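Long-range contacts in sugar-binding transcriptional regulator, LacI family (Enterococcus faecalis, PDB 3CS3), which probably controls transcription as a sugar-binding regulator of the LacI family, whose members generally bind DNA at regulatory sequences: residues Gly60-Asp65 and Val84-Thr89; Asn94-Leu99 and Ala252-Ile257; Glu72-Ala77 and Thr90-Ile95; Gly12-Asp17 and Ile42-Lys47. One frame throughout, in Å; residues are numbered along the deposited sequence.

Interaction 1 of 4, residues Gly60-Asp65 and Val84-Thr89; sequences GAIILD and VVLDRT
I63 offers both its backbone N and O to the segment 84-89. I63 N donates to V84 O (2.9 Å), and I63 O accepts from L86 N (2.9 Å). V84 N in turn bonds to A61 O. The three bonds set a parallel register, I62 beside V84 and I63 beside V85. This is the pairing of a beta-alpha-beta unit, with helix 70-78 as the connection.

Apolar contacts lie on both faces. L86 CD1 sits between two methyls of the other segment, I62 CG2 at 3.8 Å and L64 CD2 at 4.0 Å. The side chains of L64 and L86 meet at about a right angle. L86 also packs on A239 and L64 on W235, both of helix 232-247. On the other face I63 and V85 stand side by side and meet I73 of helix 70-78.

Polar groups follow at D65, D87 and R88, D65 giving its backbone N. D87 CG lies between the backbone N and carbonyl carbon (chi1 60°), which places it near I63 O and D65 N. D87 OD2 accepts from D65 N at 2.9 Å. R88 NH1 reaches the same oxygen at 2.6 Å from the opposite face of the carboxylate plane. R88 NE binds D87 OD1, so the guanidinium grips D87 side-on through a salt bridge. R88 NH2 is held by F68 O and T70 OG1.

Two donors thus share one buried carboxylate oxygen. The close guanidinium would favour the charged form of D87, and the carboxylate ties D65 N to the other segment beyond the backbone bonds.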
# COMPACT_ATOMS: atom_id res chain seq x y z
N GLY A 60 -14.03 -15.81 10.02
CA GLY A 60 -13.21 -15.29 11.10
C GLY A 60 -12.47 -14.03 10.70
O GLY A 60 -12.47 -13.65 9.53
N ALA A 61 -11.83 -13.38 11.67
CA ALA A 61 -11.17 -12.11 11.40
C ALA A 61 -9.72 -12.06 11.86
O ALA A 61 -9.35 -12.65 12.88
CB ALA A 61 -11.96 -10.94 12.00
N ILE A 62 -8.89 -11.36 11.08
CA ILE A 62 -7.55 -10.97 11.49
C ILE A 62 -7.55 -9.44 11.57
O ILE A 62 -7.82 -8.77 10.58
CB ILE A 62 -6.47 -11.48 10.51
CG1 ILE A 62 -6.40 -13.01 10.54
CG2 ILE A 62 -5.10 -10.88 10.84
CD1 ILE A 62 -5.58 -13.61 9.41
N ILE A 63 -7.26 -8.90 12.75
CA ILE A 63 -7.38 -7.46 13.00
C ILE A 63 -6.03 -6.77 13.23
O ILE A 63 -5.30 -7.10 14.17
CB ILE A 63 -8.30 -7.15 14.22
CG1 ILE A 63 -9.57 -8.01 14.23
CG2 ILE A 63 -8.60 -5.63 14.33
CD1 ILE A 63 -10.68 -7.53 13.34
N LEU A 64 -5.72 -5.80 12.37
CA LEU A 64 -4.64 -4.86 12.61
C LEU A 64 -5.16 -3.44 12.35
O LEU A 64 -4.94 -2.86 11.29
CB LEU A 64 -3.42 -5.20 11.73
CG LEU A 64 -2.13 -4.35 11.71
CD1 LEU A 64 -1.82 -3.65 13.03
CD2 LEU A 64 -0.97 -5.20 11.29
N ASP A 65 -5.85 -2.89 13.35
CA ASP A 65 -6.52 -1.60 13.25
C ASP A 65 -6.85 -1.10 14.65
O ASP A 65 -7.74 -1.63 15.30
CB ASP A 65 -7.81 -1.73 12.43
CG ASP A 65 -8.52 -0.40 12.19
OD1 ASP A 65 -7.99 0.68 12.56
OD2 ASP A 65 -9.63 -0.43 11.61
N VAL A 84 -8.07 -13.35 15.36
CA VAL A 84 -6.67 -13.13 15.71
C VAL A 84 -6.36 -11.63 15.68
O VAL A 84 -6.58 -10.95 14.68
CB VAL A 84 -5.70 -13.94 14.80
CG1 VAL A 84 -4.26 -13.60 15.12
CG2 VAL A 84 -5.93 -15.43 15.01
N VAL A 85 -5.89 -11.10 16.81
CA VAL A 85 -5.49 -9.70 16.89
C VAL A 85 -3.98 -9.56 16.73
O VAL A 85 -3.20 -10.37 17.24
CB VAL A 85 -5.98 -9.01 18.20
CG1 VAL A 85 -7.48 -8.76 18.13
CG2 VAL A 85 -5.63 -9.81 19.43
N LEU A 86 -3.59 -8.53 15.98
CA LEU A 86 -2.20 -8.26 15.67
C LEU A 86 -1.76 -6.94 16.30
O LEU A 86 -0.64 -6.49 16.10
CB LEU A 86 -2.00 -8.19 14.15
CG LEU A 86 -2.48 -9.30 13.21
CD1 LEU A 86 -1.86 -9.07 11.85
CD2 LEU A 86 -2.11 -10.70 13.71
N ASP A 87 -2.66 -6.34 17.08
CA ASP A 87 -2.52 -4.95 17.48
C ASP A 87 -2.77 -4.67 18.96
O ASP A 87 -2.63 -3.53 19.39
CB ASP A 87 -3.44 -4.07 16.62
CG ASP A 87 -4.92 -4.44 16.75
OD1 ASP A 87 -5.27 -5.44 17.43
OD2 ASP A 87 -5.76 -3.73 16.17
N ARG A 88 -3.15 -5.71 19.71
CA ARG A 88 -3.54 -5.57 21.11
C ARG A 88 -3.51 -6.91 21.85
O ARG A 88 -3.42 -7.96 21.21
CB ARG A 88 -4.94 -4.97 21.23
CG ARG A 88 -6.08 -5.90 20.83
CD ARG A 88 -7.33 -5.13 20.52
NE ARG A 88 -7.26 -4.53 19.20
CZ ARG A 88 -8.15 -3.67 18.71
NH1 ARG A 88 -8.00 -3.20 17.48
NH2 ARG A 88 -9.18 -3.29 19.44
N THR A 89 -3.58 -6.86 23.18
CA THR A 89 -3.66 -8.07 23.99
C THR A 89 -5.10 -8.36 24.37
O THR A 89 -5.95 -7.47 24.38
CB THR A 89 -2.83 -8.00 25.29
OG1 THR A 89 -3.25 -6.87 26.07
CG2 THR A 89 -1.34 -7.88 24.99

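Interaction 2 of 4, residues Asn94-Leu99 and Ala252-Ile257; sequences NIRQVL and AESEHI. With SO4 (sulfate ion), chain E; SO4 (sulfate ion), chain B; SO4 (sulfate ion), chain C.
Oxygen O2 of the chain E sulfate is held from both segments. A252 N donates to it at 2.7 Å and R96 NH2 at 2.9 Å. The sulfates probably come from the crystallisation liquor. The R96 chain bends at chi2 (-63°), and the guanidinium edge runs past A252 O, to which NE makes a weak bond. R96 NH1 reaches O3 of the chain B sulfate (2.8 Å) and also I95 O, while NH2 adds a bond to O4 of that sulfate.

Next along the chain, S254 OG accepts from Q97 N at 2.9 Å. A side-chain hydroxyl therefore stands in for a backbone carbonyl just before the strand begins. Regular parallel pairing follows. E255 N binds Q97 O, L99 N binds E255 O, and I257 N binds L99 O (2.8 Å). V98 CG1 meets I257 CG1 obliquely at 4.0 Å, on the side covered by helix 232-247. At the far end, H256 ND1 holds O3 of the chain C sulfate at the ring edge (2.9 Å), and its backbone N holds O4.

The contact joins the C-terminal strand 255-262 to strand 95-100 of the large mixed sheet. R96, A252 N and N94 N all donate to sulfates. The clustered oxyanions suggest a locally positive potential around R96, which the sulfates would offset in the crystal.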
# COMPACT_ATOMS: atom_id res chain seq x y z
N ASN A 94 -11.91 -17.45 22.15
CA ASN A 94 -12.07 -17.24 20.70
C ASN A 94 -11.17 -16.16 20.09
O ASN A 94 -11.26 -15.89 18.89
CB ASN A 94 -13.54 -17.03 20.29
CG ASN A 94 -14.16 -18.27 19.70
OD1 ASN A 94 -13.50 -19.05 19.01
ND2 ASN A 94 -15.45 -18.45 19.96
N ILE A 95 -10.31 -15.55 20.90
CA ILE A 95 -9.35 -14.57 20.40
C ILE A 95 -7.92 -14.98 20.74
O ILE A 95 -7.64 -15.43 21.85
CB ILE A 95 -9.65 -13.12 20.89
CG1 ILE A 95 -11.15 -12.80 20.73
CG2 ILE A 95 -8.82 -12.11 20.11
CD1 ILE A 95 -11.59 -11.48 21.35
N ARG A 96 -7.02 -14.87 19.76
CA ARG A 96 -5.59 -15.08 19.98
C ARG A 96 -4.78 -13.88 19.51
O ARG A 96 -5.31 -13.03 18.79
CB ARG A 96 -5.11 -16.34 19.27
CG ARG A 96 -5.72 -17.61 19.82
CD ARG A 96 -5.34 -17.86 21.29
NE ARG A 96 -5.79 -19.20 21.68
CZ ARG A 96 -6.97 -19.46 22.23
NH1 ARG A 96 -7.82 -18.48 22.50
NH2 ARG A 96 -7.30 -20.71 22.51
N GLN A 97 -3.51 -13.81 19.90
CA GLN A 97 -2.64 -12.68 19.58
C GLN A 97 -1.43 -13.12 18.78
O GLN A 97 -0.77 -14.09 19.14
CB GLN A 97 -2.12 -12.01 20.85
CG GLN A 97 -3.15 -11.66 21.90
CD GLN A 97 -2.55 -11.51 23.28
OE1 GLN A 97 -3.27 -11.41 24.27
NE2 GLN A 97 -1.21 -11.49 23.36
N VAL A 98 -1.13 -12.40 17.70
CA VAL A 98 0.18 -12.51 17.06
C VAL A 98 0.77 -11.10 16.98
O VAL A 98 0.47 -10.33 16.07
CB VAL A 98 0.14 -13.18 15.65
CG1 VAL A 98 1.56 -13.41 15.14
CG2 VAL A 98 -0.60 -14.50 15.69
N LEU A 99 1.61 -10.78 17.96
CA LEU A 99 2.06 -9.40 18.17
C LEU A 99 3.53 -9.21 17.85
O LEU A 99 4.31 -10.15 17.93
CB LEU A 99 1.80 -8.98 19.61
CG LEU A 99 0.39 -9.16 20.18
CD1 LEU A 99 0.35 -8.68 21.62
CD2 LEU A 99 -0.65 -8.41 19.35
N ALA A 252 -3.87 -23.21 19.63
CA ALA A 252 -3.39 -22.09 18.86
C ALA A 252 -2.86 -21.03 19.81
O ALA A 252 -3.51 -20.01 20.02
CB ALA A 252 -4.53 -21.53 18.02
N GLU A 253 -1.69 -21.27 20.38
CA GLU A 253 -1.12 -20.37 21.39
C GLU A 253 -0.69 -19.03 20.81
O GLU A 253 -0.18 -18.97 19.70
CB GLU A 253 0.07 -21.03 22.09
CG GLU A 253 -0.31 -22.17 23.03
CD GLU A 253 0.90 -22.95 23.54
OE1 GLU A 253 0.71 -23.81 24.42
OE2 GLU A 253 2.03 -22.70 23.05
N SER A 254 -0.92 -17.97 21.57
CA SER A 254 -0.49 -16.62 21.20
C SER A 254 1.03 -16.53 21.10
O SER A 254 1.75 -17.16 21.88
CB SER A 254 -1.01 -15.59 22.19
OG SER A 254 -2.42 -15.45 22.08
N GLU A 255 1.51 -15.77 20.11
CA GLU A 255 2.93 -15.72 19.77
C GLU A 255 3.41 -14.30 19.55
O GLU A 255 2.61 -13.38 19.39
CB GLU A 255 3.20 -16.55 18.52
CG GLU A 255 3.31 -18.05 18.78
CD GLU A 255 3.79 -18.82 17.57
OE1 GLU A 255 4.82 -18.44 16.97
OE2 GLU A 255 3.15 -19.84 17.24
N HIS A 256 4.74 -14.14 19.54
CA HIS A 256 5.36 -12.86 19.20
C HIS A 256 6.20 -13.00 17.95
O HIS A 256 6.68 -14.10 17.63
CB HIS A 256 6.22 -12.32 20.35
CG HIS A 256 5.41 -11.82 21.51
ND1 HIS A 256 5.01 -12.63 22.55
CD2 HIS A 256 4.92 -10.59 21.78
CE1 HIS A 256 4.31 -11.92 23.41
NE2 HIS A 256 4.23 -10.68 22.97
N ILE A 257 6.37 -11.88 17.26
CA ILE A 257 7.22 -11.78 16.08
C ILE A 257 8.44 -10.96 16.48
O ILE A 257 8.32 -9.81 16.91
CB ILE A 257 6.45 -11.14 14.89
CG1 ILE A 257 5.27 -12.03 14.47
CG2 ILE A 257 7.38 -10.80 13.71
CD1 ILE A 257 5.66 -13.42 13.93
S SO4 E . -4.46 -22.66 23.10
O1 SO4 E . -3.81 -21.37 23.28
O2 SO4 E . -5.25 -22.66 21.87
O3 SO4 E . -3.45 -23.71 23.02
O4 SO4 E . -5.34 -22.91 24.24
S SO4 B . -10.73 -20.71 23.23
O1 SO4 B . -11.83 -21.10 24.12
O2 SO4 B . -11.28 -20.33 21.93
O3 SO4 B . -10.01 -19.59 23.83
O4 SO4 B . -9.83 -21.84 23.06
S SO4 C . 6.46 -16.50 21.98
O1 SO4 C . 7.88 -16.38 22.26
O2 SO4 C . 5.98 -17.82 22.36
O3 SO4 C . 5.71 -15.49 22.72
O4 SO4 C . 6.30 -16.29 20.55
O HOH W 1 1.37 -12.27 22.29

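Interaction 3 of 4, residues Glu72-Ala77 and Thr90-Ile95; sequences EIEKFA and TEHRNI. With SO4 (sulfate ion), chain B.
H92 holds its CG anti to the backbone N (chi1 -163°), which carries CG toward helix 70-78. There E74 (chi1 -100°) lays its CG over one face of the ring. This is a CH-pi contact, with E74 CG 3.9 Å from the ring centroid and displaced toward the rim. The E74 chain then bends at chi2, and the carboxylate stands steeply to the ring, the planes 76° apart. H92 opens a type II beta turn that runs to I95 and leads the chain into strand 95-100 of the sheet.

A77 CB touches both ends of this turn. It lies 3.7 Å from H92 CE1 and 3.8 Å from I95 CG1. One helical turn earlier, I73 CG2 meets I95 CD1 at 3.8 Å, the two side chains crossing at about a right angle. I73 and A77 also rest on I83 of strand 82-85.

H92 NE2 makes a weak bond to E78, just past the helical segment, and N94 OD1 bonds to S82. N94 N donates to O2 of the chain B sulfate at 3.0 Å.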
# COMPACT_ATOMS: atom_id res chain seq x y z
N GLU A 72 -16.25 -4.11 20.32
CA GLU A 72 -16.76 -4.66 19.05
C GLU A 72 -16.11 -5.99 18.68
O GLU A 72 -16.77 -6.85 18.08
CB GLU A 72 -16.56 -3.66 17.90
CG GLU A 72 -17.85 -3.13 17.28
CD GLU A 72 -18.58 -2.16 18.17
OE1 GLU A 72 -19.67 -2.52 18.68
OE2 GLU A 72 -18.08 -1.03 18.37
N ILE A 73 -14.84 -6.16 19.04
CA ILE A 73 -14.11 -7.41 18.77
C ILE A 73 -14.68 -8.54 19.64
O ILE A 73 -14.99 -9.61 19.13
CB ILE A 73 -12.57 -7.26 18.93
CG1 ILE A 73 -12.02 -6.29 17.88
CG2 ILE A 73 -11.85 -8.61 18.82
CD1 ILE A 73 -10.52 -6.11 17.89
N GLU A 74 -14.84 -8.27 20.94
CA GLU A 74 -15.46 -9.21 21.87
C GLU A 74 -16.87 -9.67 21.45
O GLU A 74 -17.17 -10.86 21.52
CB GLU A 74 -15.49 -8.64 23.29
CG GLU A 74 -14.38 -9.16 24.21
CD GLU A 74 -13.38 -8.09 24.65
OE1 GLU A 74 -13.65 -6.89 24.43
OE2 GLU A 74 -12.35 -8.45 25.24
N LYS A 75 -17.70 -8.73 21.01
CA LYS A 75 -19.07 -9.02 20.55
C LYS A 75 -19.10 -9.93 19.32
O LYS A 75 -20.00 -10.77 19.19
CB LYS A 75 -19.82 -7.72 20.21
CG LYS A 75 -20.36 -6.97 21.41
CD LYS A 75 -21.10 -5.72 20.95
CE LYS A 75 -21.64 -4.92 22.13
NZ LYS A 75 -22.34 -3.68 21.68
N PHE A 76 -18.13 -9.75 18.44
CA PHE A 76 -17.97 -10.58 17.25
C PHE A 76 -17.45 -11.97 17.63
O PHE A 76 -17.76 -12.96 16.96
CB PHE A 76 -17.05 -9.89 16.24
CG PHE A 76 -17.03 -10.52 14.88
CD1 PHE A 76 -18.20 -10.71 14.15
CD2 PHE A 76 -15.82 -10.91 14.30
CE1 PHE A 76 -18.17 -11.29 12.89
CE2 PHE A 76 -15.78 -11.49 13.03
CZ PHE A 76 -16.96 -11.67 12.33
N ALA A 77 -16.68 -12.05 18.71
CA ALA A 77 -16.13 -13.31 19.21
C ALA A 77 -17.18 -14.17 19.92
O ALA A 77 -17.16 -15.40 19.80
CB ALA A 77 -14.94 -13.06 20.13
N THR A 90 -5.37 -9.63 24.69
CA THR A 90 -6.72 -10.08 24.98
C THR A 90 -6.67 -11.24 25.98
O THR A 90 -5.63 -11.87 26.16
CB THR A 90 -7.45 -10.51 23.69
OG1 THR A 90 -8.82 -10.80 23.98
CG2 THR A 90 -6.78 -11.74 23.07
N GLU A 91 -7.80 -11.50 26.62
CA GLU A 91 -7.93 -12.62 27.54
C GLU A 91 -9.19 -13.41 27.22
O GLU A 91 -9.44 -14.48 27.78
CB GLU A 91 -7.94 -12.13 28.99
CG GLU A 91 -7.23 -13.06 29.97
CD GLU A 91 -5.75 -13.24 29.66
OE1 GLU A 91 -5.00 -12.25 29.75
OE2 GLU A 91 -5.35 -14.38 29.32
N HIS A 92 -9.98 -12.86 26.30
CA HIS A 92 -11.24 -13.44 25.86
C HIS A 92 -11.03 -14.75 25.11
O HIS A 92 -10.04 -14.92 24.40
CB HIS A 92 -11.98 -12.43 24.97
CG HIS A 92 -13.44 -12.73 24.79
ND1 HIS A 92 -13.94 -13.32 23.64
CD2 HIS A 92 -14.50 -12.50 25.59
CE1 HIS A 92 -15.25 -13.45 23.76
NE2 HIS A 92 -15.61 -12.96 24.93
N ARG A 93 -11.96 -15.68 25.29
CA ARG A 93 -11.95 -16.92 24.52
C ARG A 93 -12.37 -16.62 23.09
O ARG A 93 -13.08 -15.64 22.84
CB ARG A 93 -12.85 -17.99 25.16
CG ARG A 93 -14.32 -17.61 25.33
CD ARG A 93 -15.20 -18.85 25.43
NE ARG A 93 -15.27 -19.57 24.16
CZ ARG A 93 -15.89 -20.73 23.98
NH1 ARG A 93 -15.90 -21.30 22.78
NH2 ARG A 93 -16.50 -21.34 24.99
N ASN A 94 -11.91 -17.45 22.15
CA ASN A 94 -12.07 -17.24 20.70
C ASN A 94 -11.17 -16.16 20.09
O ASN A 94 -11.26 -15.89 18.89
CB ASN A 94 -13.54 -17.03 20.29
CG ASN A 94 -14.16 -18.27 19.70
OD1 ASN A 94 -13.50 -19.05 19.01
ND2 ASN A 94 -15.45 -18.45 19.96
N ILE A 95 -10.31 -15.55 20.90
CA ILE A 95 -9.35 -14.57 20.40
C ILE A 95 -7.92 -14.98 20.74
O ILE A 95 -7.64 -15.43 21.85
CB ILE A 95 -9.65 -13.12 20.89
CG1 ILE A 95 -11.15 -12.80 20.73
CG2 ILE A 95 -8.82 -12.11 20.11
CD1 ILE A 95 -11.59 -11.48 21.35
S SO4 B . -10.73 -20.71 23.23
O1 SO4 B . -11.83 -21.10 24.12
O2 SO4 B . -11.28 -20.33 21.93
O3 SO4 B . -10.01 -19.59 23.83
O4 SO4 B . -9.83 -21.84 23.06

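Interaction 4 of 4, residues Gly12-Asp17 and Ile42-Lys47; sequences GVYLAD and IVCSGK
V43 CG1 fits against L15 CD1 at 3.7 Å, two branched side chains meeting obliquely on one face of the paired strands. V13 stands on the same face. Its CB is 4.3 Å from V43 CG2, so V43 is flanked by V13 and L15. Both V13 and L15 rest on L27 of helix 23-35.

The other face has a different relief. G12 has no side chain, and the Y14 ring folds back over its place; a CB there would be crowded by Y14 CE2. I42 CG1, set between the backbone N and carbonyl carbon (chi1 55°), comes within 4.1 Å of G12 CA. C44 CB then packs obliquely against the ring, 3.8 Å from Y14 CE1. Its sulfur makes an oblique sulfur-aromatic contact, SG lying 5.1 Å from the ring centroid. F68 meets the same ring edge-to-face.

Strand 10-15, helix 23-35 and strand 40-45 form a beta-alpha-beta unit, and the two strands run parallel. V13 N binds I42 O, C44 N binds V13 O, and L15 N binds C44 O. Strand 40-45 is the outermost of the sheet within this chain. Its residues V43, C44 and S45 pair antiparallel with a strand of the second subunit, so the sheet continues through the dimer, and C44 packs on C44 of that subunit.

Beyond the regular pairing, S45 OG swings anti to its backbone N (chi1 -161°) and donates to L15 O at 2.9 Å. It approaches from well above the carbonyl plane.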
# COMPACT_ATOMS: atom_id res chain seq x y z
N GLY A 12 -11.99 -12.28 7.04
CA GLY A 12 -11.97 -10.82 6.94
C GLY A 12 -10.72 -10.25 7.58
O GLY A 12 -10.41 -10.57 8.73
N VAL A 13 -9.98 -9.43 6.85
CA VAL A 13 -8.77 -8.83 7.38
C VAL A 13 -9.01 -7.33 7.52
O VAL A 13 -9.24 -6.63 6.53
CB VAL A 13 -7.54 -9.14 6.50
CG1 VAL A 13 -6.30 -8.46 7.05
CG2 VAL A 13 -7.32 -10.65 6.42
N TYR A 14 -8.96 -6.84 8.75
CA TYR A 14 -9.29 -5.45 9.03
C TYR A 14 -8.03 -4.63 9.30
O TYR A 14 -7.39 -4.77 10.34
CB TYR A 14 -10.31 -5.35 10.18
CG TYR A 14 -11.66 -5.89 9.77
CD1 TYR A 14 -12.62 -5.07 9.19
CD2 TYR A 14 -11.96 -7.25 9.92
CE1 TYR A 14 -13.85 -5.56 8.80
CE2 TYR A 14 -13.19 -7.76 9.53
CZ TYR A 14 -14.13 -6.91 8.97
OH TYR A 14 -15.35 -7.40 8.57
N LEU A 15 -7.68 -3.80 8.32
CA LEU A 15 -6.48 -2.97 8.37
C LEU A 15 -6.85 -1.52 8.60
O LEU A 15 -7.99 -1.12 8.39
CB LEU A 15 -5.65 -3.13 7.09
CG LEU A 15 -5.17 -4.54 6.73
CD1 LEU A 15 -4.33 -4.47 5.48
CD2 LEU A 15 -4.39 -5.22 7.87
N ALA A 16 -5.87 -0.73 9.04
CA ALA A 16 -6.09 0.67 9.39
C ALA A 16 -5.75 1.63 8.25
O ALA A 16 -6.19 2.79 8.25
CB ALA A 16 -5.30 1.01 10.62
N ASP A 17 -4.98 1.14 7.28
CA ASP A 17 -4.42 1.94 6.18
C ASP A 17 -3.54 3.14 6.57
O ASP A 17 -3.64 4.23 6.00
CB ASP A 17 -5.46 2.32 5.10
CG ASP A 17 -5.39 1.41 3.87
OD1 ASP A 17 -5.34 1.95 2.74
OD2 ASP A 17 -5.36 0.17 4.03
N ILE A 42 -10.65 -11.39 2.47
CA ILE A 42 -11.02 -10.05 2.03
C ILE A 42 -10.45 -9.02 3.00
O ILE A 42 -10.37 -9.26 4.20
CB ILE A 42 -12.54 -9.85 1.83
CG1 ILE A 42 -13.33 -10.23 3.08
CG2 ILE A 42 -13.01 -10.66 0.62
CD1 ILE A 42 -14.23 -9.12 3.58
N VAL A 43 -10.03 -7.89 2.45
CA VAL A 43 -9.41 -6.85 3.24
C VAL A 43 -10.35 -5.65 3.31
O VAL A 43 -10.86 -5.21 2.29
CB VAL A 43 -8.04 -6.44 2.66
CG1 VAL A 43 -7.37 -5.37 3.52
CG2 VAL A 43 -7.13 -7.65 2.54
N CYS A 44 -10.58 -5.16 4.52
CA CYS A 44 -11.42 -3.98 4.73
C CYS A 44 -10.69 -2.92 5.53
O CYS A 44 -9.96 -3.23 6.47
CB CYS A 44 -12.72 -4.36 5.42
SG CYS A 44 -13.72 -5.48 4.43
N SER A 45 -10.89 -1.67 5.16
CA SER A 45 -10.21 -0.56 5.81
C SER A 45 -11.09 0.68 5.88
O SER A 45 -11.93 0.90 5.01
CB SER A 45 -8.91 -0.25 5.08
OG SER A 45 -8.06 0.48 5.93
N GLY A 46 -10.90 1.49 6.91
CA GLY A 46 -11.68 2.71 7.09
C GLY A 46 -12.14 2.88 8.52
O GLY A 46 -12.17 1.91 9.29
N LYS A 47 -12.52 4.11 8.87
CA LYS A 47 -12.99 4.47 10.21
C LYS A 47 -14.30 3.80 10.60
O LYS A 47 -14.56 3.57 11.79
CB LYS A 47 -13.14 5.99 10.34
CG LYS A 47 -11.83 6.75 10.57
CD LYS A 47 -12.08 8.22 10.95
CE LYS A 47 -12.43 8.37 12.43
NZ LYS A 47 -12.80 9.78 12.77

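Interactions 1, 2 and 4 are all pairings within one mixed sheet. They cover six of its seven strands, in the order 40-45, 10-15, 60-64, 82-85, 95-100 and 255-262; strand 227-229 lies beyond. Interaction 4 comes first along the chain. Interaction 1 is next to it, their centres about 11 Å apart, and L64 N probably bonds to Y14 O. Interaction 2 lies on the other side of interaction 1, centres about 9 Å apart; its second segment returns from far along the chain. Interaction 3 packs helix 70-78 against the turn before strand 95-100 and shares N94 and I95 with interaction 2. Together they reach from the dimer edge to the C-terminal strand.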